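Local coordinates for uncharacterized protein (Pseudomonas aeruginosa, PDB 5BR9) that probably takes part, as a TsaB-type member of the KAE1/TsaD family, in making the threonylcarbamoyladenosine modification of tRNA, at residues V24-E29 against D56-A61; R46-V51 against I84-G89; R96-V101 against Q217-Y222. All coordinates share one frame; numbering follows the deposited sequence.

Contact 1: V24-E29 against D56-A61; sequences VALLHE and DEAGVA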
loop_
_atom_site.group_PDB
_atom_site.type_symbol
_atom_site.label_atom_id
_atom_site.label_comp_id
_atom_site.label_asym_id
_atom_site.label_seq_id
_atom_site.Cartn_x
_atom_site.Cartn_y
_atom_site.Cartn_z
ATOM N N VAL A 24 16.262 0.664 -4.761
ATOM C CA VAL A 24 16.500 0.106 -3.444
ATOM C C VAL A 24 17.970 0.308 -3.102
ATOM O O VAL A 24 18.832 0.315 -3.974
ATOM C CB VAL A 24 16.098 -1.390 -3.388
ATOM C CG1 VAL A 24 14.604 -1.569 -3.726
ATOM C CG2 VAL A 24 16.958 -2.215 -4.345
ATOM N N ALA A 25 18.271 0.463 -1.830
ATOM C CA ALA A 25 19.653 0.677 -1.448
ATOM C C ALA A 25 19.872 0.060 -0.087
ATOM O O ALA A 25 18.923 -0.141 0.683
ATOM C CB ALA A 25 20.006 2.170 -1.458
ATOM N N LEU A 26 21.119 -0.287 0.186
ATOM C CA LEU A 26 21.461 -0.974 1.410
ATOM C C LEU A 26 22.755 -0.434 1.957
ATOM O O LEU A 26 23.739 -0.293 1.213
ATOM C CB LEU A 26 21.573 -2.472 1.151
ATOM C CG LEU A 26 21.971 -3.300 2.365
ATOM C CD1 LEU A 26 20.815 -3.350 3.337
ATOM C CD2 LEU A 26 22.338 -4.693 1.929
ATOM N N LEU A 27 22.746 -0.136 3.256
ATOM C CA LEU A 27 23.959 0.234 3.981
ATOM C C LEU A 27 24.313 -0.951 4.849
ATOM O O LEU A 27 23.452 -1.480 5.564
ATOM C CB LEU A 27 23.785 1.494 4.843
ATOM C CG LEU A 27 24.963 1.842 5.770
ATOM C CD1 LEU A 27 26.166 2.348 4.981
ATOM C CD2 LEU A 27 24.584 2.855 6.862
ATOM N N HIS A 28 25.564 -1.391 4.741
ATOM C CA HIS A 28 26.049 -2.518 5.511
ATOM C C HIS A 28 27.554 -2.354 5.719
ATOM O O HIS A 28 28.278 -2.097 4.761
ATOM C CB HIS A 28 25.735 -3.844 4.809
ATOM C CG HIS A 28 26.192 -5.049 5.572
ATOM N ND1 HIS A 28 27.280 -5.810 5.193
ATOM C CD2 HIS A 28 25.715 -5.611 6.713
ATOM C CE1 HIS A 28 27.449 -6.795 6.059
ATOM N NE2 HIS A 28 26.512 -6.697 6.989
ATOM N N GLU A 29 28.003 -2.471 6.968
ATOM C CA GLU A 29 29.422 -2.319 7.307
ATOM C C GLU A 29 30.057 -1.054 6.709
ATOM O O GLU A 29 31.212 -1.075 6.305
ATOM C CB GLU A 29 30.209 -3.545 6.840
ATOM C CG GLU A 29 30.836 -4.359 7.947
ATOM C CD GLU A 29 29.905 -5.419 8.483
ATOM O OE1 GLU A 29 29.078 -5.087 9.361
ATOM O OE2 GLU A 29 29.998 -6.580 8.023
ATOM N N ASP A 56 20.522 -10.312 -1.411
ATOM C CA ASP A 56 21.264 -11.509 -1.805
ATOM C C ASP A 56 22.634 -11.170 -2.385
ATOM O O ASP A 56 23.604 -11.858 -2.102
ATOM C CB ASP A 56 20.452 -12.349 -2.792
ATOM C CG ASP A 56 19.340 -13.132 -2.105
ATOM O OD1 ASP A 56 19.149 -12.965 -0.867
ATOM O OD2 ASP A 56 18.669 -13.925 -2.800
ATOM N N GLU A 57 22.721 -10.094 -3.162
ATOM C CA GLU A 57 23.993 -9.679 -3.753
ATOM C C GLU A 57 25.005 -9.268 -2.678
ATOM O O GLU A 57 26.203 -9.508 -2.815
ATOM C CB GLU A 57 23.776 -8.526 -4.737
ATOM C CG GLU A 57 25.066 -7.903 -5.287
ATOM C CD GLU A 57 24.818 -6.673 -6.167
ATOM O OE1 GLU A 57 23.669 -6.174 -6.216
ATOM O OE2 GLU A 57 25.785 -6.204 -6.810
ATOM N N ALA A 58 24.506 -8.664 -1.608
ATOM C CA ALA A 58 25.334 -8.178 -0.507
ATOM C C ALA A 58 25.662 -9.283 0.493
ATOM O O ALA A 58 26.527 -9.115 1.339
ATOM C CB ALA A 58 24.636 -7.014 0.203
ATOM N N GLY A 59 24.971 -10.414 0.389
ATOM C CA GLY A 59 25.117 -11.496 1.344
ATOM C C GLY A 59 24.504 -11.181 2.693
ATOM O O GLY A 59 24.895 -11.743 3.724
ATOM N N VAL A 60 23.513 -10.297 2.679
ATOM C CA VAL A 60 22.908 -9.812 3.916
ATOM C C VAL A 60 21.504 -10.386 4.101
ATOM O O VAL A 60 20.684 -10.361 3.170
ATOM C CB VAL A 60 22.884 -8.260 3.957
ATOM C CG1 VAL A 60 22.108 -7.768 5.174
ATOM C CG2 VAL A 60 24.307 -7.716 3.987
ATOM N N ALA A 61 21.236 -10.902 5.301
ATOM C CA ALA A 61 19.907 -11.411 5.634
ATOM C C ALA A 61 19.003 -10.270 6.060
ATOM O O ALA A 61 19.464 -9.286 6.652
ATOM C CB ALA A 61 19.976 -12.452 6.730
#
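Val60 meets two residues of the strand, Leu26 through CB and His28 through CG2. Taken outward from the backbone, it comes first to the leucine: Val60 CB lies 4.1 Å from Leu26 CD2, the two side chains reaching toward each other. One bond further, Val60 CG2 sits over a face of the imidazole of His28, 3.6 Å from the ring centroid and just 7° off the normal. The methyl is therefore nearly centred, Val60 CG2 being 3.6 Å from His28 CG and still only 3.9 Å from His28 NE2, a regular CH-pi contact. The torsion decides which methyl does this: with CG1 anti to the backbone N (chi1 173°), CG2 is left beside that N, over the ring. On the other ring face, nearer the rim, stands the poorly ordered carboxylate of Glu29.

CD2 of Leu26 also touches CB of Ala58 at 3.7 Å, so it bridges the last helical turn and the chain that leaves it. Between Ala58 and Val60 lies Gly59, whose positive phi and bond from its N to Asp56 O belong to a Schellman motif ending helix 43-58. Leu54 of that helix and Leu33 of strand 31-38 continue the apolar layer. Three antiparallel strands followed by a helix packed on them open the ribonuclease H-like fold of the ASKHA (actin-like ATPase) superfamily.

Contact 2: R46-V51 against I84-G89; sequences RLLPMV and IGVVQG
Val86 points from its helix straight at helix 43-58, and two consecutive leucines receive it. CG1 of Val86 does the touching in both cases: CD2 of Leu48 lies 3.7 Å from it. CD2 of Leu47 is looser, 4.2 Å from Val86 CG1. The two leucines get there differently. Leu47 aims its first bond at the other helix, with CG anti to the backbone N (chi1 179°). Leu48 starts off to one side; its CG lies anti to the carbonyl carbon (chi1 -70°), and the extended end then swings nearer, so that Leu48 and Val86 run alongside, pointing opposite ways, rather than meeting head on.

Both helices lie against the same face of the ribonuclease H-like sheet that holds strands 12-16, 21-28 and 67-71. Leu47 continues down onto Leu15 and Cys22 of the strands, and Val87, next to Val86, turns onto Ile68 and Phe70. The turn carrying the leucines is kinked: Pro49 has no N-H to give, and the N of Leu48 also lacks a bond to the preceding turn, whereas regular bonding resumes with Met50 N to Arg46 O. Across the way, helix 77-94 stays regular, Gly89 N bonding to Gly85 O at 2.9 Å. Away from the sheet, the pair is covered by the second subunit, whose Phe92 packs on Leu48 and Val51 and whose Gln88 reaches Val86.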
loop_
_atom_site.group_PDB
_atom_site.type_symbol
_atom_site.label_atom_id
_atom_site.label_comp_id
_atom_site.label_asym_id
_atom_site.label_seq_id
_atom_site.Cartn_x
_atom_site.Cartn_y
_atom_site.Cartn_z
ATOM N N ARG A 46 7.628 -5.471 -8.806
ATOM C CA ARG A 46 9.070 -5.483 -8.974
ATOM C C ARG A 46 9.838 -5.026 -7.740
ATOM O O ARG A 46 11.037 -5.254 -7.660
ATOM C CB ARG A 46 9.459 -4.641 -10.187
ATOM C CG ARG A 46 9.340 -5.418 -11.498
ATOM C CD ARG A 46 10.690 -5.567 -12.217
ATOM N NE ARG A 46 11.829 -5.737 -11.306
ATOM C CZ ARG A 46 12.313 -6.911 -10.890
ATOM N NH1 ARG A 46 11.756 -8.054 -11.292
ATOM N NH2 ARG A 46 13.361 -6.948 -10.067
ATOM N N LEU A 47 9.156 -4.411 -6.776
ATOM C CA LEU A 47 9.832 -3.877 -5.600
ATOM C C LEU A 47 10.479 -4.963 -4.733
ATOM O O LEU A 47 11.671 -4.895 -4.430
ATOM C CB LEU A 47 8.865 -3.058 -4.744
ATOM C CG LEU A 47 9.502 -2.474 -3.481
ATOM C CD1 LEU A 47 10.652 -1.581 -3.879
ATOM C CD2 LEU A 47 8.476 -1.674 -2.682
ATOM N N LEU A 48 9.694 -5.950 -4.314
ATOM C CA LEU A 48 10.226 -6.996 -3.442
ATOM C C LEU A 48 11.290 -7.874 -4.117
ATOM O O LEU A 48 12.233 -8.292 -3.461
ATOM C CB LEU A 48 9.095 -7.857 -2.893
ATOM C CG LEU A 48 8.243 -7.071 -1.884
ATOM C CD1 LEU A 48 7.132 -7.957 -1.314
ATOM C CD2 LEU A 48 9.088 -6.435 -0.772
ATOM N N PRO A 49 11.134 -8.196 -5.409
ATOM C CA PRO A 49 12.287 -8.906 -5.982
ATOM C C PRO A 49 13.563 -8.046 -6.041
ATOM O O PRO A 49 14.668 -8.586 -5.915
ATOM C CB PRO A 49 11.808 -9.286 -7.393
ATOM C CG PRO A 49 10.309 -9.320 -7.289
ATOM C CD PRO A 49 9.947 -8.258 -6.282
ATOM N N MET A 50 13.430 -6.738 -6.234
ATOM C CA MET A 50 14.621 -5.890 -6.215
ATOM C C MET A 50 15.292 -5.956 -4.843
ATOM O O MET A 50 16.520 -5.979 -4.746
ATOM C CB MET A 50 14.286 -4.450 -6.577
ATOM C CG MET A 50 14.134 -4.220 -8.073
ATOM S SD MET A 50 13.882 -2.480 -8.496
ATOM C CE MET A 50 15.307 -1.773 -7.708
ATOM N N VAL A 51 14.475 -6.010 -3.793
ATOM C CA VAL A 51 14.975 -6.094 -2.429
ATOM C C VAL A 51 15.674 -7.420 -2.182
ATOM O O VAL A 51 16.788 -7.449 -1.628
ATOM C CB VAL A 51 13.845 -5.875 -1.415
ATOM C CG1 VAL A 51 14.326 -6.204 0.005
ATOM C CG2 VAL A 51 13.357 -4.418 -1.489
ATOM N N ILE A 84 4.543 2.799 1.324
ATOM C CA ILE A 84 4.066 2.903 2.698
ATOM C C ILE A 84 3.647 1.533 3.261
ATOM O O ILE A 84 4.141 1.107 4.317
ATOM C CB ILE A 84 2.927 3.916 2.803
ATOM C CG1 ILE A 84 3.472 5.326 2.602
ATOM C CG2 ILE A 84 2.233 3.799 4.150
ATOM C CD1 ILE A 84 2.408 6.402 2.486
ATOM N N GLY A 85 2.758 0.839 2.552
ATOM C CA GLY A 85 2.284 -0.464 2.990
ATOM C C GLY A 85 3.352 -1.535 3.133
ATOM O O GLY A 85 3.461 -2.210 4.169
ATOM N N VAL A 86 4.161 -1.687 2.098
ATOM C CA VAL A 86 5.183 -2.715 2.104
ATOM C C VAL A 86 6.189 -2.482 3.239
ATOM O O VAL A 86 6.531 -3.410 3.975
ATOM C CB VAL A 86 5.881 -2.785 0.728
ATOM C CG1 VAL A 86 7.106 -3.695 0.782
ATOM C CG2 VAL A 86 4.884 -3.259 -0.335
ATOM N N VAL A 87 6.638 -1.242 3.398
ATOM C CA VAL A 87 7.604 -0.925 4.439
ATOM C C VAL A 87 7.001 -1.215 5.825
ATOM O O VAL A 87 7.637 -1.835 6.675
ATOM C CB VAL A 87 8.084 0.536 4.307
ATOM C CG1 VAL A 87 8.833 0.958 5.531
ATOM C CG2 VAL A 87 8.969 0.674 3.082
ATOM N N GLN A 88 5.757 -0.804 6.031
ATOM C CA GLN A 88 5.044 -1.083 7.273
ATOM C C GLN A 88 4.928 -2.588 7.555
ATOM O O GLN A 88 5.080 -3.031 8.691
ATOM C CB GLN A 88 3.657 -0.447 7.221
ATOM C CG GLN A 88 3.662 1.051 7.568
ATOM C CD GLN A 88 2.250 1.642 7.640
ATOM O OE1 GLN A 88 1.923 2.371 8.568
ATOM N NE2 GLN A 88 1.416 1.327 6.647
ATOM N N GLY A 89 4.593 -3.364 6.528
ATOM C CA GLY A 89 4.504 -4.809 6.665
ATOM C C GLY A 89 5.850 -5.446 7.009
ATOM O O GLY A 89 5.944 -6.278 7.914
#

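Contact 3: R96-V101 against Q217-Y222; sequences RPVLAV and QALPVY
Two apolar pairs make up the tight part here, Val98 with Leu219 and Ala100 with Val221. CG2 of Val98 touches CD1 of Leu219 at 3.8 Å, the two side chains crossing at about a right angle. That methyl stands between the backbone N and the carbonyl carbon of its own residue, which turns it outward to the loop. Leu219 leaves its backbone to one side and comes close with its tip, through a first torsion (chi1 -144°) well away from a staggered value. At the second pair, the CB of Ala100 faces CG2 of Val221 at 3.7 Å. Behind them, in helix 77-94, Gln88 packs on Leu219 and Ile84 on Val221.

Toward solvent the fit slackens. The ring of Pro220 comes no nearer than 4.6 Å, from Pro220 CG to Ala100 CB. Pro220 centres an inverse gamma turn, Val221 N bonding to Leu219 O at 2.7 Å, and the exposed ring of Tyr222 folds back so that the Pro220 carbonyl carbon lies over one face, toward the rim. No hydrogen bond joins residues 217-222 to residues 96-101; Val98 bonds instead to Val213, earlier in the same loop. The C-terminal loop thus packs beside helix 77-94 on a face of strand 98-101, outermost in the sheet ordered 31-38, 21-28, 12-16, 67-71, 98-101, the strand order of ribonuclease H-like domains in ASKHA proteins.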
loop_
_atom_site.group_PDB
_atom_site.type_symbol
_atom_site.label_atom_id
_atom_site.label_comp_id
_atom_site.label_asym_id
_atom_site.label_seq_id
_atom_site.Cartn_x
_atom_site.Cartn_y
_atom_site.Cartn_z
ATOM N N ARG A 96 11.113 -3.820 13.528
ATOM C CA ARG A 96 12.116 -2.773 13.337
ATOM C C ARG A 96 11.435 -1.455 12.986
ATOM O O ARG A 96 10.299 -1.453 12.518
ATOM C CB ARG A 96 13.106 -3.162 12.237
ATOM C CG ARG A 96 13.983 -4.325 12.586
ATOM C CD ARG A 96 14.913 -3.988 13.772
ATOM N NE ARG A 96 15.672 -5.183 14.137
ATOM C CZ ARG A 96 16.615 -5.235 15.073
ATOM N NH1 ARG A 96 16.939 -4.147 15.765
ATOM N NH2 ARG A 96 17.242 -6.389 15.307
ATOM N N PRO A 97 12.111 -0.328 13.238
ATOM C CA PRO A 97 11.452 0.965 12.967
ATOM C C PRO A 97 11.489 1.419 11.499
ATOM O O PRO A 97 12.242 0.864 10.697
ATOM C CB PRO A 97 12.212 1.943 13.884
ATOM C CG PRO A 97 13.505 1.304 14.174
ATOM C CD PRO A 97 13.371 -0.184 13.995
ATOM N N VAL A 98 10.660 2.403 11.140
ATOM C CA VAL A 98 10.682 2.923 9.777
ATOM C C VAL A 98 11.041 4.399 9.815
ATOM O O VAL A 98 10.743 5.099 10.778
ATOM C CB VAL A 98 9.336 2.744 9.013
ATOM C CG1 VAL A 98 8.840 1.339 9.092
ATOM C CG2 VAL A 98 8.295 3.735 9.455
ATOM N N LEU A 99 11.650 4.850 8.728
ATOM C CA LEU A 99 12.103 6.218 8.541
ATOM C C LEU A 99 11.451 6.837 7.302
ATOM O O LEU A 99 11.810 6.509 6.174
ATOM C CB LEU A 99 13.626 6.246 8.390
ATOM C CG LEU A 99 14.446 5.846 9.614
ATOM C CD1 LEU A 99 15.870 5.473 9.240
ATOM C CD2 LEU A 99 14.458 7.006 10.583
ATOM N N ALA A 100 10.496 7.735 7.513
ATOM C CA ALA A 100 9.856 8.432 6.408
ATOM C C ALA A 100 10.747 9.611 5.979
ATOM O O ALA A 100 11.160 10.416 6.798
ATOM C CB ALA A 100 8.480 8.912 6.813
ATOM N N VAL A 101 11.070 9.688 4.694
ATOM C CA VAL A 101 11.958 10.719 4.192
ATOM C C VAL A 101 11.331 11.395 2.979
ATOM O O VAL A 101 10.797 10.735 2.072
ATOM C CB VAL A 101 13.342 10.141 3.833
ATOM C CG1 VAL A 101 14.226 11.209 3.227
ATOM C CG2 VAL A 101 14.006 9.523 5.051
ATOM N N GLN A 217 2.680 2.511 14.988
ATOM C CA GLN A 217 2.577 3.884 15.474
ATOM C C GLN A 217 2.101 4.776 14.338
ATOM O O GLN A 217 2.348 4.467 13.175
ATOM C CB GLN A 217 3.930 4.352 16.035
ATOM C CG GLN A 217 3.959 5.751 16.580
ATOM C CD GLN A 217 5.349 6.158 17.023
ATOM O OE1 GLN A 217 6.070 5.363 17.609
ATOM N NE2 GLN A 217 5.731 7.406 16.740
ATOM N N ALA A 218 1.401 5.859 14.677
ATOM C CA ALA A 218 0.903 6.783 13.665
ATOM C C ALA A 218 2.071 7.350 12.877
ATOM O O ALA A 218 3.074 7.815 13.435
ATOM C CB ALA A 218 0.068 7.907 14.298
ATOM N N LEU A 219 1.921 7.302 11.565
ATOM C CA LEU A 219 2.998 7.623 10.650
ATOM C C LEU A 219 2.994 9.101 10.291
ATOM O O LEU A 219 1.950 9.641 9.895
ATOM C CB LEU A 219 2.867 6.772 9.390
ATOM C CG LEU A 219 4.097 6.259 8.672
ATOM C CD1 LEU A 219 5.162 5.837 9.673
ATOM C CD2 LEU A 219 3.662 5.088 7.816
ATOM N N PRO A 220 4.162 9.761 10.413
ATOM C CA PRO A 220 4.305 11.175 10.046
ATOM C C PRO A 220 4.370 11.330 8.524
ATOM O O PRO A 220 5.296 11.917 7.971
ATOM C CB PRO A 220 5.620 11.581 10.726
ATOM C CG PRO A 220 6.435 10.301 10.708
ATOM C CD PRO A 220 5.427 9.190 10.923
ATOM N N VAL A 221 3.369 10.763 7.861
ATOM C CA VAL A 221 3.190 10.881 6.424
ATOM C C VAL A 221 1.763 11.351 6.243
ATOM O O VAL A 221 0.836 10.717 6.739
ATOM C CB VAL A 221 3.467 9.542 5.686
ATOM C CG1 VAL A 221 3.270 9.691 4.183
ATOM C CG2 VAL A 221 4.871 9.046 6.004
ATOM N N TYR A 222 1.585 12.476 5.559
ATOM C CA TYR A 222 0.273 13.094 5.470
ATOM C C TYR A 222 -0.144 13.336 4.030
ATOM O O TYR A 222 0.108 14.406 3.479
ATOM C CB TYR A 222 0.254 14.413 6.236
ATOM C CG TYR A 222 0.939 14.372 7.588
ATOM C CD1 TYR A 222 0.520 13.497 8.579
ATOM C CD2 TYR A 222 1.981 15.241 7.881
ATOM C CE1 TYR A 222 1.130 13.475 9.819
ATOM C CE2 TYR A 222 2.600 15.232 9.112
ATOM C CZ TYR A 222 2.177 14.346 10.084
ATOM O OH TYR A 222 2.798 14.328 11.317
#

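The three contacts run across one sheet, from strand 21-28 to its outermost strand 98-101. Contacts 1 and 2 share helix 43-58, their centres 15 Å apart, and meet through Val24, whose CG2 touches CE of Met50 at 3.8 Å. Contact 2 passes on to contact 3 through helix 77-94, which leads along the chain into strand 98-101: CG1 of Val87 packs on CG1 of Val98 at 3.6 Å, and CD1 of Ile84 on CG1 of Val221 at 3.8 Å. Contacts 1 and 3 do not touch, with centres 22 Å apart and nearest atoms about 9 Å apart. Of the three, only contact 2 is touched by the second subunit.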